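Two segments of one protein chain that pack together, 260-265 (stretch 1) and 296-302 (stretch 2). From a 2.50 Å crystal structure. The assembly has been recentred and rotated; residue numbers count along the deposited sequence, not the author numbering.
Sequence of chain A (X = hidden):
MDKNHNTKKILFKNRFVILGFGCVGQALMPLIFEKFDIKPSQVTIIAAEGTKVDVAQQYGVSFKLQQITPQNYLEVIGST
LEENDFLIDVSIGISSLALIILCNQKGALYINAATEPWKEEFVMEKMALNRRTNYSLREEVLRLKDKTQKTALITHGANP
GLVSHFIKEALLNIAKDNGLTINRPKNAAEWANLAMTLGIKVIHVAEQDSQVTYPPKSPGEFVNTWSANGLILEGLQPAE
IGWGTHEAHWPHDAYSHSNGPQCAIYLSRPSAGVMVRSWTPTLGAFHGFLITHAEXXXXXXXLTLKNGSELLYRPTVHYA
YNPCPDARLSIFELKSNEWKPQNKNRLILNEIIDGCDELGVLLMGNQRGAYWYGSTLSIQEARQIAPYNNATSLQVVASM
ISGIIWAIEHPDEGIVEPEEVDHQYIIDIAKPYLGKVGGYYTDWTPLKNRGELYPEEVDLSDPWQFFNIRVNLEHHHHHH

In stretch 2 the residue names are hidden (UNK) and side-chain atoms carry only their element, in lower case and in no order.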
# COMPACT_ATOMS: atom_id res chain seq x y z
N GLY A 260 17.89 -29.23 3.31
CA GLY A 260 18.01 -27.91 3.90
C GLY A 260 17.72 -27.96 5.39
O GLY A 260 17.78 -29.04 5.99
N PRO A 261 17.41 -26.82 6.03
CA PRO A 261 17.12 -26.75 7.47
C PRO A 261 15.84 -27.54 7.80
O PRO A 261 14.79 -27.29 7.20
CB PRO A 261 16.98 -25.25 7.72
CG PRO A 261 16.42 -24.75 6.42
CD PRO A 261 17.26 -25.49 5.40
N GLN A 262 15.95 -28.47 8.74
CA GLN A 262 14.81 -29.31 9.14
C GLN A 262 13.66 -28.54 9.80
O GLN A 262 12.50 -28.92 9.67
CB GLN A 262 15.30 -30.42 10.08
CG GLN A 262 15.95 -29.92 11.38
CD GLN A 262 16.26 -31.03 12.38
OE1 GLN A 262 17.06 -31.93 12.10
NE2 GLN A 262 15.63 -30.96 13.55
N CYS A 263 14.00 -27.45 10.49
CA CYS A 263 13.02 -26.63 11.19
C CYS A 263 12.26 -25.64 10.31
O CYS A 263 11.19 -25.17 10.69
CB CYS A 263 13.72 -25.82 12.28
SG CYS A 263 14.75 -24.49 11.59
N ALA A 264 12.81 -25.32 9.13
CA ALA A 264 12.18 -24.35 8.24
C ALA A 264 11.20 -24.88 7.21
O ALA A 264 11.31 -25.99 6.70
CB ALA A 264 13.25 -23.52 7.54
N ILE A 265 10.23 -24.02 6.91
CA ILE A 265 9.21 -24.32 5.94
C ILE A 265 9.20 -23.11 5.01
O ILE A 265 9.51 -22.00 5.43
CB ILE A 265 7.85 -24.51 6.65
CG1 ILE A 265 6.73 -24.68 5.62
CG2 ILE A 265 7.55 -23.33 7.56
CD1 ILE A 265 5.36 -24.70 6.25
N UNK A 296 16.03 -16.53 11.66
CA UNK A 296 14.80 -17.31 11.82
C UNK A 296 15.17 -18.75 12.15
O UNK A 296 14.66 -19.33 13.10
c UNK A 296 13.94 -17.30 10.53
o UNK A 296 13.59 -15.95 10.20
c UNK A 296 12.67 -18.11 10.73
N UNK A 297 16.08 -19.32 11.36
CA UNK A 297 16.51 -20.69 11.57
C UNK A 297 17.36 -20.83 12.83
O UNK A 297 17.21 -21.80 13.59
c UNK A 297 17.64 -22.68 10.55
c UNK A 297 17.31 -21.20 10.37
c UNK A 297 15.07 -21.37 9.14
c UNK A 297 16.53 -20.94 9.09
N UNK A 298 18.24 -19.87 13.06
CA UNK A 298 19.11 -19.89 14.23
C UNK A 298 18.30 -19.79 15.52
O UNK A 298 18.59 -20.49 16.49
o UNK A 298 19.47 -17.49 14.06
c UNK A 298 20.12 -18.75 14.14
N UNK A 299 17.29 -18.93 15.55
CA UNK A 299 16.47 -18.79 16.75
C UNK A 299 15.62 -20.02 16.98
O UNK A 299 15.52 -20.51 18.11
c UNK A 299 15.55 -17.56 16.65
c UNK A 299 16.92 -16.13 18.14
c UNK A 299 16.25 -16.21 16.78
c UNK A 299 15.25 -15.08 16.59
N UNK A 300 15.00 -20.52 15.92
CA UNK A 300 14.15 -21.70 16.03
C UNK A 300 14.91 -22.88 16.65
O UNK A 300 14.44 -23.48 17.63
o UNK A 300 12.79 -21.05 14.13
c UNK A 300 12.73 -23.36 14.78
c UNK A 300 13.59 -22.12 14.65
N UNK A 301 16.07 -23.20 16.09
CA UNK A 301 16.89 -24.29 16.60
C UNK A 301 17.32 -23.98 18.04
O UNK A 301 17.35 -24.87 18.89
o UNK A 301 16.66 -25.46 14.09
c UNK A 301 17.80 -25.06 14.35
c UNK A 301 18.13 -24.49 15.72
n UNK A 301 18.79 -25.12 13.47
N UNK A 302 17.64 -22.72 18.30
CA UNK A 302 18.05 -22.30 19.64
C UNK A 302 16.96 -22.59 20.67
O UNK A 302 17.25 -22.77 21.84
c UNK A 302 18.18 -19.46 21.75
c UNK A 302 19.99 -19.34 23.35
c UNK A 302 18.38 -20.81 19.64
c UNK A 302 18.70 -18.97 22.95
c UNK A 302 20.75 -20.18 22.55
c UNK A 302 18.93 -20.30 20.94
c UNK A 302 20.22 -20.66 21.35

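Position 296 carries three side-chain atoms, a carbon bearing one oxygen and one carbon. Branching at CB with a hydroxyl identifies Thr296. Its side chain is buried away from stretch 1 and makes no contact with it, so its part is played by the backbone: its O accepts a hydrogen bond from the N of position 300, 3.1 Å away, one turn along the helix.

Position 297 has four carbons and no heteroatom, forked at the first, with one arm two carbons long; the arms touch Pro261, Cys263 and Ala264. That unequal fork is the mark of Ile297. Its CA-to-CB bond points sideways, but its end comes nearer to stretch 1. CG2 lies 3.9 Å from Pro261 CB and 3.6 Å from Cys263 SG. CD1 reaches to 3.2 Å from Ala264 CB, a tight approach for two methyl carbons, and is also near Cys263 SG, at 4.0 Å. A branched, apolar side chain suits this place by covering both the loop and the first strand residue.

Position 298 shows one carbon followed by one oxygen, hence Ser298. It points away from stretch 1, and its hydroxyl is hydrogen-bonded elsewhere in the structure, so a small polar side chain can be buried here without an unsatisfied group.

At position 299 four carbons fork at the second, giving Leu299. It is buried beyond the reach of stretch 1; its apolar bulk suits an interior site.

Position 300 again has a carbon bearing one oxygen and one carbon, and the carbon arm approaches Cys263. This is Thr300: CG2 sits 3.6 Å from Cys263 CB, whereas OG1 donates a hydrogen bond to Thr296 O at 2.7 Å, so the hydroxyl is satisfied within the helix.

Position 301 has two carbons, the second carrying an oxygen and a nitrogen; the oxygen comes close to Cys263 SG. This short amide is Asn301. Its CA-to-CB bond points sideways, but its end comes nearer to stretch 1, with OD1 3.3 Å from Cys263 SG. A polar amide is at home in this exposed position.

Position 302 bears one carbon and then a ring of six carbons with no hydroxyl: Phe302. Its partly exposed ring takes no part in this contact.

The contact is small, burying 219 Å², and rests chiefly on side-chain packing. Cys263 points toward the helix and meets Ile297, Thr300 and Asn301, brought together by the helical repeat. Ile297 in turn spans Pro261, Cys263 and Ala264, so these two interlocking side chains hold loop and strand start against the helix.

Stretch 2 (296-302) TISLTNF
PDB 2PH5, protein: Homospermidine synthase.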